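Putative aminotransferase (PDB 4ZWV) is a putative sugar aminotransferase that binds pyridoxal 5'-phosphate and probably takes part in making the aminopentose of the indolocarbazole AT2433. Local coordinates at residues V295-F306 and V343-V352. Sequence-based numbering, arbitrary orientation. Where two conformers were deposited one is given.
Sequences VYDVKVDDRPAF and VYDRMVSLPV
Tyr296 and Leu350 form a hydrogen-bonded pair in the antiparallel pairing of strands 296-300 and 347-350, two neighbours in the three-stranded sheet of the smaller, C-terminal part of this putative PLP-dependent aminotransferase; strand 280-282 flanks 296-300 on its other edge. Backbone bonds join Tyr296 to Leu350 and Val298 to Val348 in both directions, and Val300 N adds one to Arg346 O. On the sheet face bearing Tyr296, Val298 and Leu350, Val298 CG2 and Val348 CG1 lie side by side at a tight 3.5 Å. The ring of Phe306, swung anti to its own N (chi1 -176°), brings CE2 to 3.8 Å from Val348 CG1; Ile368 of helix 358-369 also packs on Phe306 and Leu350.

The other face is more polar. Lys299 CB lies 3.7 Å above the plane of the Arg346 guanidinium, near its rim; a water links Lys299 NZ to Arg346 NH1, while NZ also donates a hydrogen bond to Pro105 O and Glu281 forms a salt bridge with Arg346. Ser349 OG donates to the syn side of Asp297 OD1 (2.7 Å).

A bend at chi3 (62°) turns the Arg303 guanidinium across two carbonyls. Its NH1 meets Met347 O in the carbonyl plane, on a lone pair (2.9 Å), and Tyr344 O at a tilt. A leucine here would probably leave those two carbonyls without their shared donor. Asp345 O sits 3.2 Å above the centre of the Arg303 guanidinium.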
loop_
_atom_site.group_PDB
_atom_site.type_symbol
_atom_site.label_atom_id
_atom_site.label_comp_id
_atom_site.label_asym_id
_atom_site.label_seq_id
_atom_site.Cartn_x
_atom_site.Cartn_y
_atom_site.Cartn_z
ATOM N N VAL A 295 0.292 4.649 -24.531
ATOM C CA VAL A 295 -0.750 4.485 -25.546
ATOM C C VAL A 295 -0.496 5.561 -26.604
ATOM O O VAL A 295 0.343 6.435 -26.392
ATOM C CB VAL A 295 -2.187 4.630 -24.969
ATOM C CG1 VAL A 295 -2.495 3.508 -23.979
ATOM C CG2 VAL A 295 -2.369 5.995 -24.320
ATOM N N TYR A 296 -1.227 5.509 -27.711
ATOM C CA TYR A 296 -1.083 6.500 -28.779
ATOM C C TYR A 296 -2.384 7.287 -28.910
ATOM O O TYR A 296 -3.414 6.735 -29.291
ATOM C CB TYR A 296 -0.712 5.809 -30.098
ATOM C CG TYR A 296 -0.412 6.772 -31.225
ATOM C CD1 TYR A 296 0.881 7.224 -31.449
ATOM C CD2 TYR A 296 -1.425 7.235 -32.062
ATOM C CE1 TYR A 296 1.163 8.124 -32.482
ATOM C CE2 TYR A 296 -1.154 8.128 -33.092
ATOM C CZ TYR A 296 0.143 8.563 -33.294
ATOM O OH TYR A 296 0.414 9.455 -34.314
ATOM N N ASP A 297 -2.340 8.574 -28.574
ATOM C CA ASP A 297 -3.546 9.400 -28.580
ATOM C C ASP A 297 -3.802 10.084 -29.918
ATOM O O ASP A 297 -2.873 10.562 -30.580
ATOM C CB ASP A 297 -3.470 10.477 -27.498
ATOM C CG ASP A 297 -3.750 9.933 -26.110
ATOM O OD1 ASP A 297 -4.089 8.739 -25.999
ATOM O OD2 ASP A 297 -3.651 10.713 -25.139
ATOM N N VAL A 298 -5.076 10.141 -30.301
ATOM C CA VAL A 298 -5.529 10.987 -31.403
ATOM C C VAL A 298 -6.813 11.695 -30.982
ATOM O O VAL A 298 -7.368 11.405 -29.924
ATOM C CB VAL A 298 -5.773 10.184 -32.702
ATOM C CG1 VAL A 298 -4.477 9.533 -33.187
ATOM C CG2 VAL A 298 -6.848 9.135 -32.501
ATOM N N LYS A 299 -7.269 12.636 -31.795
ATOM C CA LYS A 299 -8.539 13.304 -31.541
ATOM C C LYS A 299 -9.431 13.125 -32.758
ATOM O O LYS A 299 -8.997 13.379 -33.876
ATOM C CB LYS A 299 -8.311 14.786 -31.225
ATOM C CG LYS A 299 -7.544 15.015 -29.917
ATOM C CD LYS A 299 -7.172 16.489 -29.700
ATOM C CE LYS A 299 -6.103 16.947 -30.676
ATOM N NZ LYS A 299 -5.658 18.355 -30.429
ATOM N N VAL A 300 -10.670 12.675 -32.556
ATOM C CA VAL A 300 -11.552 12.399 -33.693
ATOM C C VAL A 300 -12.917 13.079 -33.621
ATOM O O VAL A 300 -13.458 13.312 -32.533
ATOM C CB VAL A 300 -11.800 10.871 -33.867
ATOM C CG1 VAL A 300 -10.503 10.145 -34.182
ATOM C CG2 VAL A 300 -12.457 10.275 -32.628
ATOM N N ASP A 301 -13.452 13.399 -34.798
ATOM C CA ASP A 301 -14.843 13.806 -34.964
ATOM C C ASP A 301 -15.737 12.572 -34.951
ATOM O O ASP A 301 -15.300 11.489 -35.348
ATOM C CB ASP A 301 -15.038 14.564 -36.273
ATOM C CG ASP A 301 -14.185 15.810 -36.363
ATOM O OD1 ASP A 301 -13.810 16.360 -35.311
ATOM O OD2 ASP A 301 -13.894 16.237 -37.501
ATOM N N ASP A 302 -16.988 12.746 -34.521
ATOM C CA ASP A 302 -17.962 11.648 -34.428
ATOM C C ASP A 302 -17.357 10.438 -33.728
ATOM O O ASP A 302 -17.341 9.330 -34.267
ATOM C CB ASP A 302 -18.481 11.241 -35.809
ATOM C CG ASP A 302 -19.780 10.438 -35.733
ATOM O OD1 ASP A 302 -20.263 10.167 -34.610
ATOM O OD2 ASP A 302 -20.310 10.061 -36.802
ATOM N N ARG A 303 -16.842 10.658 -32.526
ATOM C CA ARG A 303 -16.185 9.594 -31.786
ATOM C C ARG A 303 -17.082 8.386 -31.455
ATOM O O ARG A 303 -16.584 7.269 -31.420
ATOM C CB ARG A 303 -15.570 10.151 -30.504
ATOM C CG ARG A 303 -14.596 9.184 -29.843
ATOM C CD ARG A 303 -14.004 9.771 -28.582
ATOM N NE ARG A 303 -15.045 10.043 -27.594
ATOM C CZ ARG A 303 -14.835 10.683 -26.447
ATOM N NH1 ARG A 303 -13.614 11.095 -26.125
ATOM N NH2 ARG A 303 -15.851 10.896 -25.617
ATOM N N PRO A 304 -18.396 8.593 -31.207
ATOM C CA PRO A 304 -19.184 7.369 -30.996
ATOM C C PRO A 304 -19.140 6.412 -32.189
ATOM O O PRO A 304 -19.045 5.196 -31.993
ATOM C CB PRO A 304 -20.604 7.906 -30.776
ATOM C CG PRO A 304 -20.394 9.232 -30.157
ATOM C CD PRO A 304 -19.183 9.799 -30.880
ATOM N N ALA A 305 -19.201 6.948 -33.403
ATOM C CA ALA A 305 -19.092 6.115 -34.595
ATOM C C ALA A 305 -17.679 5.538 -34.719
ATOM O O ALA A 305 -17.513 4.394 -35.139
ATOM C CB ALA A 305 -19.468 6.907 -35.839
ATOM N N PHE A 306 -16.670 6.317 -34.337
ATOM C CA PHE A 306 -15.287 5.834 -34.351
ATOM C C PHE A 306 -15.106 4.643 -33.406
ATOM O O PHE A 306 -14.476 3.646 -33.763
ATOM C CB PHE A 306 -14.316 6.956 -33.968
ATOM C CG PHE A 306 -12.858 6.559 -34.048
ATOM C CD1 PHE A 306 -12.147 6.710 -35.229
ATOM C CD2 PHE A 306 -12.201 6.056 -32.935
ATOM C CE1 PHE A 306 -10.799 6.352 -35.296
ATOM C CE2 PHE A 306 -10.864 5.699 -32.991
ATOM C CZ PHE A 306 -10.160 5.841 -34.173
ATOM N N VAL A 343 -11.308 19.102 -25.996
ATOM C CA VAL A 343 -10.766 17.853 -26.528
ATOM C C VAL A 343 -11.330 16.578 -25.889
ATOM O O VAL A 343 -11.139 15.477 -26.415
ATOM C CB VAL A 343 -9.224 17.808 -26.386
ATOM C CG1 VAL A 343 -8.575 18.845 -27.290
ATOM C CG2 VAL A 343 -8.800 18.001 -24.932
ATOM N N TYR A 344 -12.017 16.705 -24.755
ATOM C CA TYR A 344 -12.379 15.510 -23.994
ATOM C C TYR A 344 -13.384 14.602 -24.714
ATOM O O TYR A 344 -13.382 13.385 -24.498
ATOM C CB TYR A 344 -12.925 15.899 -22.622
ATOM C CG TYR A 344 -13.158 14.706 -21.723
ATOM C CD1 TYR A 344 -12.090 13.937 -21.265
ATOM C CD2 TYR A 344 -14.442 14.342 -21.339
ATOM C CE1 TYR A 344 -12.293 12.845 -20.439
ATOM C CE2 TYR A 344 -14.655 13.246 -20.511
ATOM C CZ TYR A 344 -13.579 12.502 -20.074
ATOM O OH TYR A 344 -13.797 11.427 -19.251
ATOM N N ASP A 345 -14.220 15.181 -25.574
ATOM C CA ASP A 345 -15.196 14.392 -26.319
ATOM C C ASP A 345 -14.618 13.903 -27.638
ATOM O O ASP A 345 -15.298 13.225 -28.403
ATOM C CB ASP A 345 -16.461 15.201 -26.599
ATOM C CG ASP A 345 -17.259 15.485 -25.349
ATOM O OD1 ASP A 345 -17.372 14.577 -24.500
ATOM O OD2 ASP A 345 -17.767 16.618 -25.217
ATOM N N ARG A 346 -13.358 14.242 -27.890
ATOM C CA ARG A 346 -12.694 13.859 -29.134
ATOM C C ARG A 346 -11.560 12.866 -28.927
ATOM O O ARG A 346 -11.234 12.093 -29.827
ATOM C CB ARG A 346 -12.153 15.099 -29.842
ATOM C CG ARG A 346 -13.239 16.031 -30.349
ATOM C CD ARG A 346 -12.670 17.413 -30.627
ATOM N NE ARG A 346 -11.650 17.359 -31.665
ATOM C CZ ARG A 346 -10.535 18.079 -31.654
ATOM N NH1 ARG A 346 -10.278 18.907 -30.646
ATOM N NH2 ARG A 346 -9.669 17.962 -32.650
HETATM N N MSE A 347 -10.955 12.882 -27.750
HETATM C CA MSE A 347 -9.746 12.095 -27.558
HETATM C C MSE A 347 -10.029 10.598 -27.532
HETATM O O MSE A 347 -11.049 10.135 -27.000
HETATM C CB MSE A 347 -9.023 12.517 -26.274
HETATM C CG MSE A 347 -9.834 12.320 -25.038
HETATM SE SE MSE A 347 -8.815 12.865 -23.464
HETATM C CE MSE A 347 -8.588 14.736 -23.820
ATOM N N VAL A 348 -9.107 9.838 -28.105
ATOM C CA VAL A 348 -9.161 8.376 -28.047
ATOM C C VAL A 348 -7.739 7.801 -28.082
ATOM O O VAL A 348 -6.893 8.260 -28.851
ATOM C CB VAL A 348 -10.021 7.788 -29.191
ATOM C CG1 VAL A 348 -9.624 8.372 -30.528
ATOM C CG2 VAL A 348 -9.950 6.253 -29.199
ATOM N N SER A 349 -7.479 6.829 -27.208
ATOM C CA SER A 349 -6.171 6.185 -27.098
ATOM C C SER A 349 -6.165 4.906 -27.928
ATOM O O SER A 349 -7.101 4.101 -27.851
ATOM C CB SER A 349 -5.837 5.852 -25.637
ATOM O OG SER A 349 -5.800 7.016 -24.816
ATOM N N LEU A 350 -5.104 4.718 -28.708
ATOM C CA LEU A 350 -4.962 3.550 -29.575
ATOM C C LEU A 350 -3.845 2.624 -29.099
ATOM O O LEU A 350 -2.865 3.076 -28.510
ATOM C CB LEU A 350 -4.680 3.990 -31.014
ATOM C CG LEU A 350 -5.729 4.894 -31.659
ATOM C CD1 LEU A 350 -5.264 5.356 -33.028
ATOM C CD2 LEU A 350 -7.041 4.147 -31.768
ATOM N N PRO A 351 -3.991 1.315 -29.348
ATOM C CA PRO A 351 -2.912 0.386 -28.986
ATOM C C PRO A 351 -1.630 0.705 -29.736
ATOM O O PRO A 351 -1.676 0.915 -30.948
ATOM C CB PRO A 351 -3.459 -0.981 -29.418
ATOM C CG PRO A 351 -4.944 -0.805 -29.488
ATOM C CD PRO A 351 -5.146 0.618 -29.940
ATOM N N VAL A 352 -0.501 0.714 -29.038
ATOM C CA VAL A 352 0.752 1.064 -29.693
ATOM C C VAL A 352 1.924 0.226 -29.158
ATOM O O VAL A 352 3.056 0.360 -29.601
ATOM C CB VAL A 352 1.035 2.583 -29.520
ATOM C CG1 VAL A 352 1.527 2.882 -28.112
ATOM C CG2 VAL A 352 2.030 3.088 -30.564
HETATM O O HOH W 1 -7.800 20.255 -30.634
HETATM O O HOH W 2 -16.035 13.515 -31.295
HETATM O O HOH W 3 -11.142 16.181 -34.178
HETATM O O HOH W 4 -15.578 11.793 -23.205
HETATM O O HOH W 5 -18.998 12.016 -25.452
#